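Local coordinates for protein cellulase CEL9M (Clostridium cellulolyticum, PDB 1IA6) that probably hydrolyses internal beta-1,4-glucosidic linkages of cellulose and related beta-glucans as a family 9 glycoside hydrolase, at residues A57-K62 against A124-W129; T158-T163 against A217-T222; G296-L301 against G391-N396; H361-A366 against N404-T409. One frame throughout, in Å; residues are numbered along the deposited sequence.

Contact 1: residues A57-K62 against A124-W129; sequences AGDHVK and ADHTYW
Two carboxylates, Asp-59 and Asp-125, carry a buried polar contact between loop 57-62, which leads into a short strand at its end, and the segment 124-129, which begins in helix 122-125 and bends through a type I turn from Asp-125 to Tyr-128. Each segment supplies one carboxylate that accepts a hydrogen bond from the other. His-126 donates from NE2 to OD2 of Asp-59 at 2.7 Å, a nearly straight bond (165°) that lies close to the plane of the imidazole and uses the anti lone pair of the oxygen. The carboxylate is turned 33° from the ring. Its other oxygen, OD1, turns back on its own chain and accepts from the backbone N of Ala-57 at 3.1 Å.

In the reverse direction, OD2 of Asp-125 takes the backbone N-H of His-60 at 2.9 Å, on its syn side. The carboxylate reaches that far because CG stands anti to the backbone N (chi1 -177°). Where the backbone places it, CB of Asp-125 lies 3.5 Å from CG2 of Val-61, a methyl that runs alongside the acid. The His-60 ring meets Tyr-128 only loosely, edge near edge, CE1 to CE2 at 4.2 Å.

Gln-135 completes the network, bonding both OD1 of Asp-125 and ND1 of His-60. His-60 itself packs about 4 Å, side chain to side chain, from the zinc ligands His-39 and His-55. The two acids come close, OD2 of Asp-59 to OD2 of Asp-125 at 4.4 Å, but all four oxygens are bonded, and the donors from His-126, Gln-135 and the backbone would probably offset their mutual repulsion.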
loop_
_atom_site.group_PDB
_atom_site.type_symbol
_atom_site.label_atom_id
_atom_site.label_comp_id
_atom_site.label_asym_id
_atom_site.label_seq_id
_atom_site.Cartn_x
_atom_site.Cartn_y
_atom_site.Cartn_z
ATOM N N ALA A 57 5.476 -9.311 -0.332
ATOM C CA ALA A 57 6.737 -8.582 -0.351
ATOM C C ALA A 57 7.781 -9.313 -1.179
ATOM O O ALA A 57 7.714 -9.317 -2.407
ATOM C CB ALA A 57 7.231 -8.390 1.085
ATOM N N GLY A 58 8.749 -9.916 -0.498
ATOM C CA GLY A 58 9.782 -10.669 -1.185
ATOM C C GLY A 58 9.379 -12.130 -1.160
ATOM O O GLY A 58 10.044 -12.991 -1.743
ATOM N N ASP A 59 8.279 -12.398 -0.459
ATOM C CA ASP A 59 7.727 -13.737 -0.330
ATOM C C ASP A 59 6.511 -13.879 -1.244
ATOM O O ASP A 59 6.238 -13.000 -2.060
ATOM C CB ASP A 59 7.337 -14.024 1.126
ATOM C CG ASP A 59 6.420 -12.963 1.709
ATOM O OD1 ASP A 59 6.028 -12.038 0.971
ATOM O OD2 ASP A 59 6.088 -13.058 2.910
ATOM N N HIS A 60 5.761 -14.965 -1.088
ATOM C CA HIS A 60 4.628 -15.204 -1.970
ATOM C C HIS A 60 3.258 -15.324 -1.322
ATOM O O HIS A 60 2.274 -15.617 -1.996
ATOM C CB HIS A 60 4.926 -16.448 -2.807
ATOM C CG HIS A 60 6.199 -16.349 -3.590
ATOM N ND1 HIS A 60 7.061 -17.413 -3.754
ATOM C CD2 HIS A 60 6.756 -15.308 -4.257
ATOM C CE1 HIS A 60 8.094 -17.031 -4.483
ATOM N NE2 HIS A 60 7.934 -15.757 -4.802
ATOM N N VAL A 61 3.189 -15.092 -0.019
ATOM C CA VAL A 61 1.917 -15.167 0.687
ATOM C C VAL A 61 1.076 -13.930 0.382
ATOM O O VAL A 61 1.612 -12.840 0.180
ATOM C CB VAL A 61 2.143 -15.246 2.212
ATOM C CG1 VAL A 61 0.805 -15.247 2.951
ATOM C CG2 VAL A 61 2.939 -16.499 2.545
ATOM N N LYS A 62 -0.241 -14.105 0.330
ATOM C CA LYS A 62 -1.138 -12.986 0.095
ATOM C C LYS A 62 -1.800 -12.690 1.440
ATOM O O LYS A 62 -2.705 -13.404 1.869
ATOM C CB LYS A 62 -2.168 -13.348 -0.986
ATOM C CG LYS A 62 -1.488 -13.750 -2.298
ATOM C CD LYS A 62 -2.448 -13.933 -3.471
ATOM C CE LYS A 62 -3.262 -15.205 -3.352
ATOM N NZ LYS A 62 -3.933 -15.525 -4.646
ATOM N N ALA A 124 5.995 -21.559 6.388
ATOM C CA ALA A 124 6.384 -22.508 5.351
ATOM C C ALA A 124 6.832 -21.814 4.073
ATOM O O ALA A 124 7.823 -22.206 3.457
ATOM C CB ALA A 124 5.226 -23.452 5.050
ATOM N N ASP A 125 6.102 -20.779 3.670
ATOM C CA ASP A 125 6.448 -20.056 2.452
ATOM C C ASP A 125 7.866 -19.503 2.515
ATOM O O ASP A 125 8.586 -19.502 1.519
ATOM C CB ASP A 125 5.469 -18.905 2.221
ATOM C CG ASP A 125 5.748 -18.160 0.931
ATOM O OD1 ASP A 125 5.566 -18.755 -0.148
ATOM O OD2 ASP A 125 6.157 -16.985 1.000
ATOM N N HIS A 126 8.269 -19.047 3.693
ATOM C CA HIS A 126 9.593 -18.469 3.865
ATOM C C HIS A 126 10.749 -19.464 3.858
ATOM O O HIS A 126 11.907 -19.060 3.772
ATOM C CB HIS A 126 9.615 -17.622 5.136
ATOM C CG HIS A 126 8.726 -16.419 5.060
ATOM N ND1 HIS A 126 8.539 -15.559 6.121
ATOM C CD2 HIS A 126 7.985 -15.927 4.040
ATOM C CE1 HIS A 126 7.721 -14.587 5.755
ATOM N NE2 HIS A 126 7.371 -14.786 4.497
ATOM N N THR A 127 10.448 -20.757 3.941
ATOM C CA THR A 127 11.506 -21.767 3.910
ATOM C C THR A 127 11.867 -22.063 2.458
ATOM O O THR A 127 12.847 -22.755 2.177
ATOM C CB THR A 127 11.074 -23.090 4.578
ATOM O OG1 THR A 127 9.961 -23.646 3.868
ATOM C CG2 THR A 127 10.691 -22.857 6.030
ATOM N N TYR A 128 11.068 -21.531 1.539
ATOM C CA TYR A 128 11.284 -21.730 0.111
ATOM C C TYR A 128 11.975 -20.523 -0.514
ATOM O O TYR A 128 11.646 -19.382 -0.198
ATOM C CB TYR A 128 9.937 -21.951 -0.591
ATOM C CG TYR A 128 10.006 -21.975 -2.108
ATOM C CD1 TYR A 128 10.445 -23.110 -2.793
ATOM C CD2 TYR A 128 9.639 -20.856 -2.858
ATOM C CE1 TYR A 128 10.516 -23.130 -4.189
ATOM C CE2 TYR A 128 9.708 -20.864 -4.251
ATOM C CZ TYR A 128 10.147 -22.004 -4.910
ATOM O OH TYR A 128 10.220 -22.011 -6.282
ATOM N N TRP A 129 12.944 -20.778 -1.385
ATOM C CA TRP A 129 13.626 -19.699 -2.085
ATOM C C TRP A 129 13.829 -20.121 -3.530
ATOM O O TRP A 129 14.658 -20.976 -3.838
ATOM C CB TRP A 129 14.971 -19.348 -1.442
ATOM C CG TRP A 129 15.560 -18.094 -2.039
ATOM C CD1 TRP A 129 16.258 -17.991 -3.210
ATOM C CD2 TRP A 129 15.408 -16.753 -1.545
ATOM N NE1 TRP A 129 16.545 -16.671 -3.479
ATOM C CE2 TRP A 129 16.035 -15.891 -2.474
ATOM C CE3 TRP A 129 14.799 -16.198 -0.411
ATOM C CZ2 TRP A 129 16.073 -14.502 -2.303
ATOM C CZ3 TRP A 129 14.836 -14.814 -0.240
ATOM C CH2 TRP A 129 15.471 -13.984 -1.185
#

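Contact 2: residues T158-T163 against A217-T222; sequences TSAALT and ATWLYT
Thr-163 and Trp-219 meet in the buried seam between helices 152-169 and 210-224, whose segments run in nearly the same direction, 24° apart, with their axes approaching to 9.0 Å. The methyl of Thr-163 is the probe. With CG2 anti to the backbone N and OG1 beside that N (chi1 -60°), it reaches the neighbouring backbone, coming to 3.4 Å from the carbonyl O of Trp-219 and 3.9 Å from its CB. One turn earlier, the CB of Ala-160 lies 4.0 Å from CD1 of the indole, which it meets obliquely, at the point where the two backbones are nearest.

Parallel helices in side-by-side contact are consistent with neighbours in one layer of the (alpha/alpha)6 barrel on which family 9 catalytic modules are built. Helix 174-193, which follows 152-169 in sequence, covers one flank: Thr-163 leans on its Ala-184, and Leu-220 on its Tyr-188.

Contacts between hydroxyls and methyls form the second group. Leu-220 bends its end back toward 158-163, so that CD2 lies 3.7 Å from OG1 of Thr-163 and CD1 lies 4.1 Å from OG of Ser-159; the threonine and leucine side chains cross at about a right angle. The Ser-159 hydroxyl finds its hydrogen bond beyond this pair, at the carbonyl O of Ala-184. No hydrogen bond joins the two segments.

Other aromatic and cationic partners meet the Trp-219 indole: Trp-215 and Tyr-79 edge-to-face, Trp-76 with planes at about 75°, and Arg-266 in a cation-pi contact.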
loop_
_atom_site.group_PDB
_atom_site.type_symbol
_atom_site.label_atom_id
_atom_site.label_comp_id
_atom_site.label_asym_id
_atom_site.label_seq_id
_atom_site.Cartn_x
_atom_site.Cartn_y
_atom_site.Cartn_z
ATOM N N THR A 158 -10.383 -3.250 2.505
ATOM C CA THR A 158 -10.795 -3.841 1.237
ATOM C C THR A 158 -12.015 -3.082 0.724
ATOM O O THR A 158 -12.126 -2.795 -0.465
ATOM C CB THR A 158 -11.128 -5.339 1.410
ATOM O OG1 THR A 158 -9.996 -6.003 1.985
ATOM C CG2 THR A 158 -11.443 -5.982 0.067
ATOM N N SER A 159 -12.922 -2.741 1.633
ATOM C CA SER A 159 -14.115 -1.984 1.271
ATOM C C SER A 159 -13.705 -0.638 0.671
ATOM O O SER A 159 -14.221 -0.225 -0.370
ATOM C CB SER A 159 -14.991 -1.759 2.509
ATOM O OG SER A 159 -16.115 -0.942 2.212
ATOM N N ALA A 160 -12.772 0.046 1.330
ATOM C CA ALA A 160 -12.313 1.347 0.852
ATOM C C ALA A 160 -11.681 1.223 -0.526
ATOM O O ALA A 160 -11.903 2.062 -1.392
ATOM C CB ALA A 160 -11.313 1.954 1.840
ATOM N N ALA A 161 -10.890 0.176 -0.726
ATOM C CA ALA A 161 -10.241 -0.039 -2.015
ATOM C C ALA A 161 -11.288 -0.236 -3.109
ATOM O O ALA A 161 -11.123 0.249 -4.229
ATOM C CB ALA A 161 -9.325 -1.264 -1.945
ATOM N N LEU A 162 -12.361 -0.952 -2.777
ATOM C CA LEU A 162 -13.432 -1.224 -3.734
ATOM C C LEU A 162 -14.273 0.019 -4.022
ATOM O O LEU A 162 -14.700 0.234 -5.158
ATOM C CB LEU A 162 -14.322 -2.360 -3.222
ATOM C CG LEU A 162 -13.683 -3.752 -3.277
ATOM C CD1 LEU A 162 -14.534 -4.747 -2.497
ATOM C CD2 LEU A 162 -13.526 -4.188 -4.733
ATOM N N THR A 163 -14.511 0.834 -2.999
ATOM C CA THR A 163 -15.283 2.060 -3.189
ATOM C C THR A 163 -14.471 3.025 -4.043
ATOM O O THR A 163 -15.007 3.703 -4.918
ATOM C CB THR A 163 -15.605 2.736 -1.848
ATOM O OG1 THR A 163 -16.376 1.840 -1.042
ATOM C CG2 THR A 163 -16.407 4.027 -2.074
ATOM N N ALA A 217 -15.909 4.144 5.973
ATOM C CA ALA A 217 -17.175 4.858 6.052
ATOM C C ALA A 217 -17.132 6.195 5.313
ATOM O O ALA A 217 -18.101 6.568 4.653
ATOM C CB ALA A 217 -17.560 5.076 7.518
ATOM N N THR A 218 -16.016 6.918 5.410
ATOM C CA THR A 218 -15.932 8.204 4.725
ATOM C C THR A 218 -15.998 8.027 3.208
ATOM O O THR A 218 -16.556 8.870 2.508
ATOM C CB THR A 218 -14.645 8.997 5.085
ATOM O OG1 THR A 218 -13.490 8.323 4.579
ATOM C CG2 THR A 218 -14.524 9.163 6.599
ATOM N N TRP A 219 -15.442 6.932 2.697
ATOM C CA TRP A 219 -15.482 6.700 1.257
ATOM C C TRP A 219 -16.882 6.301 0.800
ATOM O O TRP A 219 -17.333 6.717 -0.265
ATOM C CB TRP A 219 -14.447 5.646 0.852
ATOM C CG TRP A 219 -13.066 6.215 0.885
ATOM C CD1 TRP A 219 -12.062 5.894 1.753
ATOM C CD2 TRP A 219 -12.567 7.284 0.071
ATOM N NE1 TRP A 219 -10.971 6.702 1.535
ATOM C CE2 TRP A 219 -11.254 7.565 0.508
ATOM C CE3 TRP A 219 -13.105 8.036 -0.985
ATOM C CZ2 TRP A 219 -10.468 8.569 -0.072
ATOM C CZ3 TRP A 219 -12.324 9.036 -1.562
ATOM C CH2 TRP A 219 -11.018 9.293 -1.102
ATOM N N LEU A 220 -17.577 5.507 1.606
ATOM C CA LEU A 220 -18.930 5.115 1.241
ATOM C C LEU A 220 -19.812 6.360 1.218
ATOM O O LEU A 220 -20.763 6.439 0.442
ATOM C CB LEU A 220 -19.466 4.063 2.218
ATOM C CG LEU A 220 -18.946 2.657 1.880
ATOM C CD1 LEU A 220 -19.188 1.700 3.036
ATOM C CD2 LEU A 220 -19.628 2.165 0.612
ATOM N N TYR A 221 -19.491 7.343 2.057
ATOM C CA TYR A 221 -20.263 8.582 2.061
ATOM C C TYR A 221 -20.008 9.332 0.753
ATOM O O TYR A 221 -20.935 9.791 0.095
ATOM C CB TYR A 221 -19.868 9.487 3.229
ATOM C CG TYR A 221 -20.522 10.851 3.143
ATOM C CD1 TYR A 221 -21.898 10.997 3.319
ATOM C CD2 TYR A 221 -19.773 11.987 2.833
ATOM C CE1 TYR A 221 -22.515 12.246 3.187
ATOM C CE2 TYR A 221 -20.377 13.239 2.697
ATOM C CZ TYR A 221 -21.746 13.361 2.875
ATOM O OH TYR A 221 -22.343 14.595 2.743
ATOM N N THR A 222 -18.739 9.461 0.385
ATOM C CA THR A 222 -18.381 10.160 -0.843
ATOM C C THR A 222 -19.061 9.537 -2.066
ATOM O O THR A 222 -19.469 10.241 -2.988
ATOM C CB THR A 222 -16.855 10.148 -1.061
ATOM O OG1 THR A 222 -16.211 10.818 0.031
ATOM C CG2 THR A 222 -16.490 10.850 -2.367
#

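Contact 3: residues G296-L301 against G391-N396; sequences GGLKWL and GGPDQN
Trp-300 holds its indole N-H beside the 391-396 loop without a direct hydrogen bond to it. NE1 lies 3.6 Å from the carbonyl O of Pro-393, which sits at the ring edge, and 3.5 Å from the backbone N of Gln-395, a fellow donor. A water mediates instead: it lies 2.9 Å from Pro-393 O, to which it can donate, and accepts only a weak bond from NE1 of Trp-300 at 3.3 Å. The main grip is a CH-pi contact. CB of Gln-395 stands over one face of the indole, 4.0 Å from the centroid of the five-membered ring and just 8° off its normal. The rest of the glutamine chain extends across the six-membered ring, bringing OE1 to 3.9 Å from CH2, with the amide turned 52° from the indole.

Farther in, Leu-298 and Pro-393 meet tip to tip, CD2 to CG at 4.0 Å. The second loop is shaped locally by Asp-394, whose OD1 accepts from the backbone N of Asn-396 in an Asx turn.

Both segments are loops laid over barrel helices, 296-301 between helices 274-289 and 306-323. Leu-298 packs on Leu-307 and Ala-310 of helix 306-323, Trp-300 on Val-306 of the same helix, and Leu-298 and Pro-393 share Tyr-339 of helix 327-341.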
loop_
_atom_site.group_PDB
_atom_site.type_symbol
_atom_site.label_atom_id
_atom_site.label_comp_id
_atom_site.label_asym_id
_atom_site.label_seq_id
_atom_site.Cartn_x
_atom_site.Cartn_y
_atom_site.Cartn_z
ATOM N N GLY A 296 21.367 13.806 7.125
ATOM C CA GLY A 296 21.033 13.974 5.720
ATOM C C GLY A 296 19.677 14.601 5.440
ATOM O O GLY A 296 19.363 14.900 4.291
ATOM N N GLY A 297 18.861 14.787 6.476
ATOM C CA GLY A 297 17.560 15.409 6.281
ATOM C C GLY A 297 16.355 14.485 6.240
ATOM O O GLY A 297 15.224 14.942 6.063
ATOM N N LEU A 298 16.582 13.188 6.406
ATOM C CA LEU A 298 15.490 12.218 6.380
ATOM C C LEU A 298 14.752 12.140 7.712
ATOM O O LEU A 298 15.378 12.093 8.769
ATOM C CB LEU A 298 16.034 10.823 6.045
ATOM C CG LEU A 298 15.087 9.629 6.204
ATOM C CD1 LEU A 298 13.964 9.717 5.176
ATOM C CD2 LEU A 298 15.868 8.331 6.024
ATOM N N LYS A 299 13.423 12.140 7.659
ATOM C CA LYS A 299 12.620 12.000 8.870
ATOM C C LYS A 299 12.637 10.501 9.146
ATOM O O LYS A 299 12.140 9.705 8.345
ATOM C CB LYS A 299 11.190 12.489 8.631
ATOM C CG LYS A 299 11.075 13.997 8.507
ATOM C CD LYS A 299 11.405 14.667 9.831
ATOM C CE LYS A 299 11.350 16.180 9.723
ATOM N NZ LYS A 299 11.676 16.813 11.033
ATOM N N TRP A 300 13.212 10.131 10.284
ATOM C CA TRP A 300 13.382 8.737 10.682
ATOM C C TRP A 300 12.407 8.361 11.794
ATOM O O TRP A 300 12.654 8.655 12.963
ATOM C CB TRP A 300 14.826 8.559 11.170
ATOM C CG TRP A 300 15.370 7.168 11.118
ATOM C CD1 TRP A 300 16.003 6.574 10.064
ATOM C CD2 TRP A 300 15.368 6.208 12.177
ATOM N NE1 TRP A 300 16.398 5.303 10.404
ATOM C CE2 TRP A 300 16.020 5.052 11.696
ATOM C CE3 TRP A 300 14.878 6.211 13.489
ATOM C CZ2 TRP A 300 16.199 3.910 12.481
ATOM C CZ3 TRP A 300 15.054 5.075 14.270
ATOM C CH2 TRP A 300 15.710 3.941 13.760
ATOM N N LEU A 301 11.307 7.703 11.439
ATOM C CA LEU A 301 10.306 7.319 12.432
ATOM C C LEU A 301 10.694 6.076 13.226
ATOM O O LEU A 301 10.560 6.042 14.452
ATOM C CB LEU A 301 8.957 7.077 11.752
ATOM C CG LEU A 301 7.807 6.726 12.702
ATOM C CD1 LEU A 301 7.489 7.936 13.585
ATOM C CD2 LEU A 301 6.575 6.317 11.895
ATOM N N GLY A 391 13.935 -0.791 1.965
ATOM C CA GLY A 391 13.765 -0.397 3.354
ATOM C C GLY A 391 14.358 0.966 3.656
ATOM O O GLY A 391 13.676 1.846 4.185
ATOM N N GLY A 392 15.631 1.150 3.323
ATOM C CA GLY A 392 16.265 2.431 3.573
ATOM C C GLY A 392 17.492 2.355 4.466
ATOM O O GLY A 392 17.886 1.272 4.891
ATOM N N PRO A 393 18.112 3.505 4.775
ATOM C CA PRO A 393 19.310 3.621 5.615
ATOM C C PRO A 393 19.038 3.684 7.113
ATOM O O PRO A 393 17.884 3.723 7.543
ATOM C CB PRO A 393 19.932 4.914 5.113
ATOM C CG PRO A 393 18.706 5.775 4.924
ATOM C CD PRO A 393 17.724 4.824 4.236
ATOM N N ASP A 394 20.109 3.692 7.905
ATOM C CA ASP A 394 19.963 3.799 9.350
ATOM C C ASP A 394 19.877 5.286 9.676
ATOM O O ASP A 394 19.884 6.122 8.768
ATOM C CB ASP A 394 21.134 3.138 10.101
ATOM C CG ASP A 394 22.495 3.739 9.757
ATOM O OD1 ASP A 394 22.568 4.898 9.303
ATOM O OD2 ASP A 394 23.509 3.039 9.972
ATOM N N GLN A 395 19.794 5.625 10.957
ATOM C CA GLN A 395 19.674 7.023 11.340
ATOM C C GLN A 395 20.933 7.848 11.089
ATOM O O GLN A 395 20.965 9.044 11.376
ATOM C CB GLN A 395 19.228 7.135 12.804
ATOM C CG GLN A 395 20.154 6.520 13.828
ATOM C CD GLN A 395 19.532 6.523 15.217
ATOM O OE1 GLN A 395 18.762 5.627 15.572
ATOM N NE2 GLN A 395 19.845 7.546 16.000
ATOM N N ASN A 396 21.953 7.206 10.529
ATOM C CA ASN A 396 23.212 7.871 10.208
ATOM C C ASN A 396 23.328 8.013 8.687
ATOM O O ASN A 396 24.386 8.357 8.163
ATOM C CB ASN A 396 24.389 7.047 10.741
ATOM C CG ASN A 396 24.366 6.908 12.254
ATOM O OD1 ASN A 396 24.827 5.905 12.803
ATOM N ND2 ASN A 396 23.843 7.918 12.935
HETATM O O HOH W 1 16.746 2.120 9.711
#

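Contact 4: residues H361-A366 against N404-T409; sequences HPHHRA and NQYQYT
His-363 and Tyr-406 meet ring to ring at an oblique angle, planes 43° apart and centroids 4.3 Å apart. CD1 of the tyrosine lies over one imidazole face, toward its rim, and CE1 comes to 3.4 Å from ND1. Trp-129 approaches from the other side of the imidazole, toward its rim, again at a tilt. The phenol ring is likewise met twice: His-363 approaches one side, while the carbonyl O of Asn-404 sits over the centre of the other, 3.4 Å above the plane. His-363 reaches this place with CG anti to the backbone N (chi1 -174°), the ring projecting from an inverse gamma turn of which it is the centre.

The loops here probably lie on the active-site side of the (alpha/alpha)6 barrel of family 9. Asp-401 and Glu-410 are the predicted active-site residues; the side chain of His-361 comes within about 3 Å of that of Asp-401, and that of His-363 within about 4 Å of that of Glu-410.

A backbone bond joins the segments beside the rings. The N-H of His-363 points almost straight (177°) at the carbonyl O of Thr-409, 3.0 Å away, though it arrives well above the carbonyl plane. Beside it, the carbonyl O of His-361 lies 3.2 Å from CB of Thr-409. A water joins the same two residues, lying 2.7 Å from both His-361 O and Thr-409 OG1. Short helices start close by, at Arg-365 and Tyr-406, with the His-364 side chain capping the first of them.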
loop_
_atom_site.group_PDB
_atom_site.type_symbol
_atom_site.label_atom_id
_atom_site.label_comp_id
_atom_site.label_asym_id
_atom_site.label_seq_id
_atom_site.Cartn_x
_atom_site.Cartn_y
_atom_site.Cartn_z
ATOM N N HIS A 361 20.906 -5.902 -4.135
ATOM C CA HIS A 361 20.551 -7.076 -3.339
ATOM C C HIS A 361 19.144 -6.996 -2.735
ATOM O O HIS A 361 18.973 -7.204 -1.536
ATOM C CB HIS A 361 21.560 -7.259 -2.197
ATOM C CG HIS A 361 22.917 -7.707 -2.645
ATOM N ND1 HIS A 361 23.217 -9.027 -2.910
ATOM C CD2 HIS A 361 24.057 -7.010 -2.871
ATOM C CE1 HIS A 361 24.482 -9.124 -3.279
ATOM N NE2 HIS A 361 25.015 -7.915 -3.263
ATOM N N PRO A 362 18.119 -6.699 -3.548
ATOM C CA PRO A 362 16.773 -6.627 -2.962
ATOM C C PRO A 362 16.325 -7.977 -2.394
ATOM O O PRO A 362 16.621 -9.025 -2.967
ATOM C CB PRO A 362 15.911 -6.184 -4.139
ATOM C CG PRO A 362 16.609 -6.829 -5.317
ATOM C CD PRO A 362 18.068 -6.544 -5.013
ATOM N N HIS A 363 15.628 -7.950 -1.261
ATOM C CA HIS A 363 15.133 -9.180 -0.651
ATOM C C HIS A 363 13.849 -9.542 -1.393
ATOM O O HIS A 363 12.744 -9.284 -0.919
ATOM C CB HIS A 363 14.845 -8.952 0.833
ATOM C CG HIS A 363 14.466 -10.196 1.570
ATOM N ND1 HIS A 363 15.264 -11.320 1.588
ATOM C CD2 HIS A 363 13.375 -10.497 2.314
ATOM C CE1 HIS A 363 14.679 -12.261 2.309
ATOM N NE2 HIS A 363 13.532 -11.786 2.761
ATOM N N HIS A 364 14.009 -10.137 -2.570
ATOM C CA HIS A 364 12.876 -10.498 -3.415
ATOM C C HIS A 364 13.222 -11.784 -4.168
ATOM O O HIS A 364 14.160 -11.820 -4.964
ATOM C CB HIS A 364 12.604 -9.336 -4.379
ATOM C CG HIS A 364 11.324 -9.451 -5.150
ATOM N ND1 HIS A 364 11.219 -10.177 -6.317
ATOM C CD2 HIS A 364 10.106 -8.898 -4.941
ATOM C CE1 HIS A 364 9.992 -10.063 -6.796
ATOM N NE2 HIS A 364 9.297 -9.291 -5.980
ATOM N N ARG A 365 12.461 -12.841 -3.911
ATOM C CA ARG A 365 12.726 -14.130 -4.539
ATOM C C ARG A 365 12.721 -14.138 -6.066
ATOM O O ARG A 365 13.674 -14.612 -6.684
ATOM C CB ARG A 365 11.749 -15.178 -3.995
ATOM C CG ARG A 365 12.037 -15.545 -2.543
ATOM C CD ARG A 365 10.929 -16.377 -1.919
ATOM N NE ARG A 365 11.283 -16.808 -0.567
ATOM C CZ ARG A 365 11.364 -16.009 0.492
ATOM N NH1 ARG A 365 11.112 -14.710 0.383
ATOM N NH2 ARG A 365 11.706 -16.514 1.671
ATOM N N ALA A 366 11.663 -13.618 -6.678
ATOM C CA ALA A 366 11.585 -13.607 -8.138
ATOM C C ALA A 366 12.723 -12.808 -8.780
ATOM O O ALA A 366 13.383 -13.293 -9.702
ATOM C CB ALA A 366 10.234 -13.053 -8.587
ATOM N N ASN A 404 22.154 -10.525 3.489
ATOM C CA ASN A 404 21.353 -10.746 4.695
ATOM C C ASN A 404 20.753 -9.551 5.446
ATOM O O ASN A 404 19.954 -9.746 6.362
ATOM C CB ASN A 404 22.160 -11.591 5.686
ATOM C CG ASN A 404 21.276 -12.405 6.614
ATOM O OD1 ASN A 404 21.510 -12.465 7.823
ATOM N ND2 ASN A 404 20.263 -13.051 6.047
ATOM N N GLN A 405 21.119 -8.327 5.079
ATOM C CA GLN A 405 20.584 -7.156 5.776
ATOM C C GLN A 405 19.190 -6.782 5.271
ATOM O O GLN A 405 19.028 -5.831 4.510
ATOM C CB GLN A 405 21.539 -5.969 5.617
ATOM C CG GLN A 405 22.902 -6.170 6.279
ATOM C CD GLN A 405 22.828 -6.185 7.794
ATOM O OE1 GLN A 405 22.104 -6.985 8.385
ATOM N NE2 GLN A 405 23.586 -5.298 8.430
ATOM N N TYR A 406 18.185 -7.529 5.720
ATOM C CA TYR A 406 16.801 -7.311 5.307
ATOM C C TYR A 406 16.225 -5.947 5.682
ATOM O O TYR A 406 15.408 -5.392 4.948
ATOM C CB TYR A 406 15.904 -8.413 5.881
ATOM C CG TYR A 406 16.435 -9.811 5.649
ATOM C CD1 TYR A 406 16.896 -10.204 4.392
ATOM C CD2 TYR A 406 16.484 -10.740 6.688
ATOM C CE1 TYR A 406 17.398 -11.488 4.175
ATOM C CE2 TYR A 406 16.981 -12.027 6.483
ATOM C CZ TYR A 406 17.437 -12.393 5.225
ATOM O OH TYR A 406 17.931 -13.662 5.014
ATOM N N GLN A 407 16.635 -5.412 6.827
ATOM C CA GLN A 407 16.139 -4.112 7.262
ATOM C C GLN A 407 16.373 -3.063 6.178
ATOM O O GLN A 407 15.553 -2.168 5.969
ATOM C CB GLN A 407 16.843 -3.677 8.551
ATOM C CG GLN A 407 16.484 -2.274 9.012
ATOM C CD GLN A 407 17.243 -1.855 10.259
ATOM O OE1 GLN A 407 17.077 -2.442 11.329
ATOM N NE2 GLN A 407 18.085 -0.836 10.126
ATOM N N TYR A 408 17.498 -3.188 5.483
ATOM C CA TYR A 408 17.860 -2.251 4.431
ATOM C C TYR A 408 17.292 -2.594 3.057
ATOM O O TYR A 408 16.840 -1.715 2.325
ATOM C CB TYR A 408 19.386 -2.174 4.290
ATOM C CG TYR A 408 20.126 -1.738 5.532
ATOM C CD1 TYR A 408 20.409 -2.641 6.554
ATOM C CD2 TYR A 408 20.545 -0.419 5.682
ATOM C CE1 TYR A 408 21.097 -2.236 7.699
ATOM C CE2 TYR A 408 21.229 -0.003 6.819
ATOM C CZ TYR A 408 21.504 -0.916 7.822
ATOM O OH TYR A 408 22.195 -0.503 8.941
ATOM N N THR A 409 17.306 -3.876 2.718
ATOM C CA THR A 409 16.887 -4.313 1.391
ATOM C C THR A 409 15.484 -4.861 1.178
ATOM O O THR A 409 15.169 -5.317 0.081
ATOM C CB THR A 409 17.869 -5.355 0.866
ATOM O OG1 THR A 409 17.845 -6.494 1.732
ATOM C CG2 THR A 409 19.281 -4.778 0.833
HETATM O O HOH W 2 18.841 -8.799 0.653
#

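Contacts 1, 3 and 4 form a chain of neighbours. Arg-365 ties contact 4 to contact 1, probably bonding through NE to Tyr-128 O (2.6 Å) and through NH1 to Gly-58 O (2.9 Å); the two centres are 13 Å apart. Contact 4 meets contact 3 at a probable backbone bond, Gly-392 N to Tyr-408 O, with centres 18 Å apart. Contact 4 is the one beside the predicted active-site residues, whereas Pro-393 of contact 3 lies about 10 Å from Asp-401, side chain to side chain. Contact 1 borders the zinc site, the His-60 side chain about 5 Å from the ion. Contact 2 stands apart across the chain's centre, its own centre 30 Å from that of contact 1.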